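Local structure of halogenase (Chondromyces crocatus, 3E1T) at residues A[189-194]-A[280-286]; A[219-223]-A[262-266]. The protein is an FAD-dependent halogenase that probably chlorinates a precursor of chondrochloren, using its bound flavin. All coordinates share one frame; numbering follows the deposited sequence.

Contact 1 (A[189-194]-A[280-286]); sequences NVALYG and IRIRKDY. With FAD (flavin-adenine dinucleotide), chain C.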
# COMPACT_ATOMS: atom_id res chain seq x y z
N ASN A 189 -9.06 -11.49 1.13
CA ASN A 189 -7.93 -12.39 0.98
C ASN A 189 -7.09 -12.38 2.25
O ASN A 189 -7.17 -11.44 3.05
CB ASN A 189 -7.04 -11.95 -0.19
CG ASN A 189 -7.82 -11.64 -1.47
OD1 ASN A 189 -7.39 -10.80 -2.28
ND2 ASN A 189 -8.94 -12.33 -1.68
N VAL A 190 -6.30 -13.44 2.42
CA VAL A 190 -5.30 -13.50 3.47
C VAL A 190 -3.94 -13.78 2.82
O VAL A 190 -3.84 -14.60 1.90
CB VAL A 190 -5.63 -14.57 4.53
CG1 VAL A 190 -6.96 -14.26 5.19
CG2 VAL A 190 -5.68 -15.95 3.89
N ALA A 191 -2.91 -13.07 3.27
CA ALA A 191 -1.55 -13.35 2.80
C ALA A 191 -0.79 -14.16 3.85
O ALA A 191 -0.91 -13.90 5.05
CB ALA A 191 -0.81 -12.08 2.49
N LEU A 192 -0.04 -15.14 3.39
CA LEU A 192 0.77 -16.01 4.25
C LEU A 192 2.17 -15.96 3.68
O LEU A 192 2.36 -16.35 2.53
CB LEU A 192 0.23 -17.43 4.19
CG LEU A 192 0.91 -18.50 5.06
CD1 LEU A 192 0.74 -18.19 6.55
CD2 LEU A 192 0.31 -19.85 4.74
N TYR A 193 3.14 -15.46 4.44
CA TYR A 193 4.44 -15.18 3.86
C TYR A 193 5.65 -15.51 4.75
O TYR A 193 5.59 -15.38 5.97
CB TYR A 193 4.52 -13.74 3.36
CG TYR A 193 4.56 -12.69 4.44
CD1 TYR A 193 5.78 -12.24 4.93
CD2 TYR A 193 3.38 -12.15 4.97
CE1 TYR A 193 5.84 -11.28 5.92
CE2 TYR A 193 3.43 -11.18 5.98
CZ TYR A 193 4.68 -10.75 6.44
OH TYR A 193 4.79 -9.80 7.44
N GLY A 194 6.74 -15.92 4.10
CA GLY A 194 8.02 -16.15 4.77
C GLY A 194 9.20 -15.68 3.94
O GLY A 194 9.04 -14.98 2.93
N ILE A 280 6.97 -17.09 9.79
CA ILE A 280 6.00 -16.90 8.72
C ILE A 280 4.73 -16.23 9.27
O ILE A 280 4.12 -16.73 10.22
CB ILE A 280 5.72 -18.18 7.86
CG1 ILE A 280 4.30 -18.71 8.04
CG2 ILE A 280 6.82 -19.25 8.02
CD1 ILE A 280 3.84 -19.51 6.86
N ARG A 281 4.40 -15.08 8.70
CA ARG A 281 3.32 -14.24 9.24
C ARG A 281 2.03 -14.38 8.43
O ARG A 281 2.05 -14.85 7.30
CB ARG A 281 3.72 -12.76 9.24
CG ARG A 281 5.21 -12.42 9.40
CD ARG A 281 5.73 -12.63 10.80
NE ARG A 281 6.65 -11.57 11.22
CZ ARG A 281 7.94 -11.48 10.88
NH1 ARG A 281 8.50 -12.38 10.07
NH2 ARG A 281 8.67 -10.48 11.34
N ILE A 282 0.92 -13.95 9.03
CA ILE A 282 -0.34 -13.84 8.31
C ILE A 282 -0.87 -12.39 8.37
O ILE A 282 -0.72 -11.70 9.39
CB ILE A 282 -1.42 -14.85 8.82
CG1 ILE A 282 -2.58 -14.94 7.83
CG2 ILE A 282 -1.92 -14.48 10.23
CD1 ILE A 282 -3.55 -16.06 8.06
N ARG A 283 -1.44 -11.93 7.25
CA ARG A 283 -2.18 -10.69 7.21
C ARG A 283 -3.56 -10.95 6.60
O ARG A 283 -3.69 -11.58 5.56
CB ARG A 283 -1.44 -9.60 6.42
CG ARG A 283 -0.30 -8.93 7.17
CD ARG A 283 -0.79 -7.97 8.29
NE ARG A 283 -1.67 -6.92 7.78
CZ ARG A 283 -1.25 -5.83 7.13
NH1 ARG A 283 0.04 -5.63 6.93
NH2 ARG A 283 -2.14 -4.94 6.71
N LYS A 284 -4.59 -10.43 7.26
CA LYS A 284 -5.96 -10.73 6.94
C LYS A 284 -6.73 -9.43 7.02
O LYS A 284 -6.28 -8.48 7.67
CB LYS A 284 -6.45 -11.74 7.99
CG LYS A 284 -7.91 -12.09 8.00
CD LYS A 284 -8.13 -13.34 8.86
CE LYS A 284 -7.55 -13.18 10.27
NZ LYS A 284 -8.33 -12.24 11.15
N ASP A 285 -7.89 -9.36 6.37
CA ASP A 285 -8.76 -8.19 6.46
C ASP A 285 -7.96 -6.91 6.24
O ASP A 285 -8.14 -5.93 6.97
CB ASP A 285 -9.48 -8.16 7.84
CG ASP A 285 -10.43 -9.33 8.04
OD1 ASP A 285 -11.18 -9.65 7.10
OD2 ASP A 285 -10.43 -9.94 9.14
N TYR A 286 -7.08 -6.92 5.24
CA TYR A 286 -6.24 -5.77 4.93
C TYR A 286 -6.83 -4.80 3.92
O TYR A 286 -6.30 -3.70 3.75
CB TYR A 286 -4.86 -6.24 4.44
CG TYR A 286 -4.88 -7.16 3.22
CD1 TYR A 286 -5.32 -6.70 1.97
CD2 TYR A 286 -4.45 -8.48 3.32
CE1 TYR A 286 -5.33 -7.56 0.84
CE2 TYR A 286 -4.45 -9.34 2.21
CZ TYR A 286 -4.89 -8.88 0.99
OH TYR A 286 -4.87 -9.73 -0.10
PA FAD C . 3.25 1.16 8.53
O1A FAD C . 4.37 0.80 7.59
O2A FAD C . 2.44 0.01 9.03
O5B FAD C . 3.92 1.91 9.80
C5B FAD C . 3.12 2.44 10.85
C4B FAD C . 3.99 2.63 12.10
O4B FAD C . 3.21 3.05 13.20
C3B FAD C . 4.67 1.33 12.51
O3B FAD C . 6.06 1.57 12.58
C2B FAD C . 4.12 1.01 13.88
O2B FAD C . 5.14 0.53 14.71
C1B FAD C . 3.62 2.37 14.36
N9A FAD C . 2.49 2.33 15.30
C8A FAD C . 1.40 1.49 15.33
N7A FAD C . 0.61 1.85 16.36
C5A FAD C . 1.17 2.92 16.99
C6A FAD C . 0.80 3.69 18.10
N6A FAD C . -0.25 3.35 18.87
N1A FAD C . 1.60 4.74 18.49
C2A FAD C . 2.77 5.02 17.83
N3A FAD C . 3.13 4.24 16.74
C4A FAD C . 2.34 3.23 16.33
N1 FAD C . 3.34 -2.17 -0.23
C2 FAD C . 4.28 -1.91 -1.19
O2 FAD C . 4.53 -0.74 -1.45
N3 FAD C . 4.90 -2.97 -1.84
C4 FAD C . 4.58 -4.28 -1.52
O4 FAD C . 5.14 -5.23 -2.09
C4X FAD C . 3.62 -4.54 -0.56
N5 FAD C . 3.28 -5.84 -0.21
C5X FAD C . 2.32 -6.06 0.76
C6 FAD C . 1.96 -7.37 1.11
C7 FAD C . 0.99 -7.59 2.10
C7M FAD C . 0.46 -8.98 2.31
C8 FAD C . 0.37 -6.50 2.74
C8M FAD C . -0.82 -6.69 3.65
C9 FAD C . 0.74 -5.21 2.39
C9A FAD C . 1.71 -4.98 1.40
N10 FAD C . 2.06 -3.68 1.08
C10 FAD C . 3.01 -3.46 0.10
C1' FAD C . 1.49 -2.51 1.86
C2' FAD C . 2.45 -1.89 2.87
O2' FAD C . 2.70 -2.85 3.88
C3' FAD C . 1.84 -0.64 3.53
O3' FAD C . 1.04 0.07 2.60
C4' FAD C . 2.85 0.37 4.06
O4' FAD C . 3.64 -0.24 5.07
C5' FAD C . 2.10 1.56 4.66
O5' FAD C . 2.98 2.33 5.44
P FAD C . 2.46 3.20 6.68
O1P FAD C . 3.48 4.29 6.97
O2P FAD C . 1.13 3.82 6.36
O3P FAD C . 2.22 2.17 7.85
O HOH W 1 -9.16 -10.81 4.49
O HOH W 2 -8.25 -8.52 3.12
O HOH W 3 7.63 -13.19 7.45
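An antiparallel strand pair runs beside the flavin in the large mixed sheet of this FAD-dependent halogenase, and A191 and R283 form one of its rungs. A191 N donates to R283 O at 2.8 Å, and R283 N returns a bond to A191 O. Y193 and R281 make the next hydrogen-bonded pair, which brings the backbone bonds to four. L192 and I282 face each other between them as a non-hydrogen-bonded pair.

A191, Y193, R281 and R283 project from the same face of the sheet. A191 CB meets the flavin methyl C7M at 3.4 Å. The R283 chain bends at chi2 and chi3, which folds its guanidinium over the second methyl. FAD C8M lies over one face of the guanidinium, toward its rim, 3.6 Å from R283 NH1. Both residues belong to the FAD pocket.

The Y193 ring crosses the aliphatic part of R281 obliquely. Beyond that, R281 NH1 bonds to D276 O. On the L192 side of the sheet, L192 CD1 presses tightly on I280 CD1, at 3.4 Å, and helix 248-257 packs against both residues. V190 CG1 lies alongside the K284 chain.

Past the strand end, Y286 swings back across N189. Its OH comes within 3.1 Å of N189 CB and is hydrogen-bonded to D309. Two waters sit here. One lies by N189 O and accepts from D285 N at 2.7 Å; the other accepts from Y286 N and stands over the centre of the Y286 ring.

Contact 2 (A[219-223]-A[262-266]); sequences WFWYI and IKEYL
Y222 and Y265 meet edge to face. The edge of the Y265 ring points at the face of Y222, with the planes at 87° and the centroids 5.4 Å apart. Y265 CD2 makes the near approach, 3.7 Å from Y222 CE2. The Y222 ring is carried to the helix because its CG stands opposite the backbone N (chi1 -173°), extending the ring away from the strand.

L266 comes to the same ring from another direction. The two side chains slide past each other in opposite senses. L266 CD2 sits at the ring edge, near its plane, 3.6 Å from Y222 CE1. Y222 OH ends beside the helix backbone, 3.6 Å from Y265 CB and near Y265 O. Its hydrogen bond is made elsewhere, to the backbone O of K200.

F220, two residues back on the same side of the strand, takes I262 instead. The two side chains meet at a slant. I262 CG2 stands over the centre of the F220 ring, 4.2 Å from the centroid and 10° off the normal, a CH-pi contact. The other branch of I262 runs along the base of the phenylalanine, with CG1 3.6 Å from F220 CB. From there I262 CD1 reaches on toward Y222 CB, so one isoleucine touches both aromatic residues.

Helix 248-257 adds L252, Y255 and I256 around F220, and F215 meets its ring. W221 points to the other side of the strand and touches the FAD. This is alpha/beta packing: a short helix, 260-266, lies against one face of a mixed sheet whose other face borders the flavin.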
# COMPACT_ATOMS: atom_id res chain seq x y z
N TRP A 219 -2.56 -16.56 -5.48
CA TRP A 219 -1.35 -16.16 -6.17
C TRP A 219 -0.19 -15.93 -5.22
O TRP A 219 -0.38 -15.69 -4.04
CB TRP A 219 -1.58 -14.94 -7.08
CG TRP A 219 -1.97 -13.67 -6.36
CD1 TRP A 219 -3.23 -13.31 -5.96
CD2 TRP A 219 -1.11 -12.58 -5.99
NE1 TRP A 219 -3.20 -12.08 -5.34
CE2 TRP A 219 -1.91 -11.61 -5.35
CE3 TRP A 219 0.26 -12.35 -6.12
CZ2 TRP A 219 -1.38 -10.42 -4.83
CZ3 TRP A 219 0.79 -11.16 -5.61
CH2 TRP A 219 -0.04 -10.21 -4.98
N PHE A 220 1.03 -16.01 -5.77
CA PHE A 220 2.26 -15.82 -5.01
C PHE A 220 2.95 -14.54 -5.43
O PHE A 220 2.91 -14.15 -6.60
CB PHE A 220 3.22 -16.98 -5.29
CG PHE A 220 3.12 -18.11 -4.32
CD1 PHE A 220 3.81 -18.07 -3.11
CD2 PHE A 220 2.38 -19.24 -4.64
CE1 PHE A 220 3.73 -19.13 -2.21
CE2 PHE A 220 2.28 -20.31 -3.76
CZ PHE A 220 2.96 -20.27 -2.54
N TRP A 221 3.59 -13.87 -4.47
CA TRP A 221 4.64 -12.92 -4.81
C TRP A 221 6.00 -13.52 -4.49
O TRP A 221 6.11 -14.41 -3.64
CB TRP A 221 4.46 -11.56 -4.12
CG TRP A 221 4.87 -11.50 -2.66
CD1 TRP A 221 6.14 -11.43 -2.16
CD2 TRP A 221 3.99 -11.45 -1.52
NE1 TRP A 221 6.11 -11.37 -0.78
CE2 TRP A 221 4.80 -11.37 -0.37
CE3 TRP A 221 2.59 -11.48 -1.37
CZ2 TRP A 221 4.27 -11.31 0.93
CZ3 TRP A 221 2.05 -11.41 -0.08
CH2 TRP A 221 2.90 -11.34 1.05
N TYR A 222 7.03 -13.03 -5.19
CA TYR A 222 8.40 -13.56 -5.10
C TYR A 222 9.31 -12.37 -5.33
O TYR A 222 9.51 -11.94 -6.46
CB TYR A 222 8.64 -14.62 -6.18
CG TYR A 222 9.97 -15.37 -6.10
CD1 TYR A 222 10.06 -16.57 -5.39
CD2 TYR A 222 11.11 -14.90 -6.75
CE1 TYR A 222 11.27 -17.27 -5.31
CE2 TYR A 222 12.35 -15.62 -6.69
CZ TYR A 222 12.41 -16.80 -5.96
OH TYR A 222 13.58 -17.53 -5.87
N ILE A 223 9.80 -11.79 -4.24
CA ILE A 223 10.54 -10.53 -4.29
C ILE A 223 11.97 -10.78 -3.84
O ILE A 223 12.19 -11.22 -2.71
CB ILE A 223 9.91 -9.47 -3.36
CG1 ILE A 223 8.45 -9.21 -3.75
CG2 ILE A 223 10.74 -8.18 -3.38
CD1 ILE A 223 7.65 -8.40 -2.70
N ILE A 262 6.95 -21.18 -8.67
CA ILE A 262 7.42 -20.96 -7.31
C ILE A 262 8.10 -22.22 -6.78
O ILE A 262 9.14 -22.12 -6.11
CB ILE A 262 6.27 -20.51 -6.35
CG1 ILE A 262 5.58 -19.23 -6.86
CG2 ILE A 262 6.78 -20.36 -4.90
CD1 ILE A 262 6.50 -18.02 -7.13
N LYS A 263 7.53 -23.38 -7.07
CA LYS A 263 8.15 -24.66 -6.70
C LYS A 263 9.58 -24.76 -7.24
O LYS A 263 10.51 -25.11 -6.51
CB LYS A 263 7.31 -25.85 -7.19
CG LYS A 263 7.88 -27.22 -6.76
CD LYS A 263 6.87 -28.34 -6.89
CE LYS A 263 7.53 -29.72 -6.77
NZ LYS A 263 8.43 -29.87 -5.58
N GLU A 264 9.76 -24.44 -8.52
CA GLU A 264 11.08 -24.52 -9.13
C GLU A 264 12.05 -23.44 -8.61
O GLU A 264 13.21 -23.74 -8.32
CB GLU A 264 11.01 -24.59 -10.66
CG GLU A 264 10.77 -23.28 -11.38
CD GLU A 264 11.46 -23.25 -12.74
OE1 GLU A 264 10.76 -23.39 -13.77
OE2 GLU A 264 12.70 -23.08 -12.78
N TYR A 265 11.57 -22.21 -8.45
CA TYR A 265 12.44 -21.15 -7.97
C TYR A 265 12.93 -21.38 -6.55
O TYR A 265 13.99 -20.87 -6.18
CB TYR A 265 11.78 -19.77 -8.11
CG TYR A 265 11.92 -19.15 -9.48
CD1 TYR A 265 11.64 -19.88 -10.63
CD2 TYR A 265 12.34 -17.83 -9.63
CE1 TYR A 265 11.76 -19.32 -11.89
CE2 TYR A 265 12.47 -17.26 -10.89
CZ TYR A 265 12.17 -18.02 -12.02
OH TYR A 265 12.29 -17.47 -13.27
N LEU A 266 12.18 -22.16 -5.77
CA LEU A 266 12.55 -22.41 -4.37
C LEU A 266 13.19 -23.78 -4.10
O LEU A 266 13.65 -24.05 -2.98
CB LEU A 266 11.37 -22.17 -3.41
CG LEU A 266 10.86 -20.73 -3.28
CD1 LEU A 266 9.66 -20.67 -2.36
CD2 LEU A 266 11.94 -19.75 -2.79

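Both contacts reach the same mixed sheet, and strand 229-237 lies between strands 189-197 and 218-224. Contact 1 joins neighbouring strands by backbone hydrogen bonds and is partly buried. The residues that touch in contact 2 are all buried, though the outer side of its helix is exposed at K263 and E264; aromatic and aliphatic side chains join strand to helix. Helix 248-257 packs against residues of both. They also meet on the flavin side, where W221 of 219-223 packs against Y193 and A191, Y193 CB lying 3.4 Å from W221 CZ2. Polar bonding and waters thus mark contact 1, whereas carbon surfaces dominate contact 2. Along the chain, contact 2 is nested inside the loop that contact 1 closes.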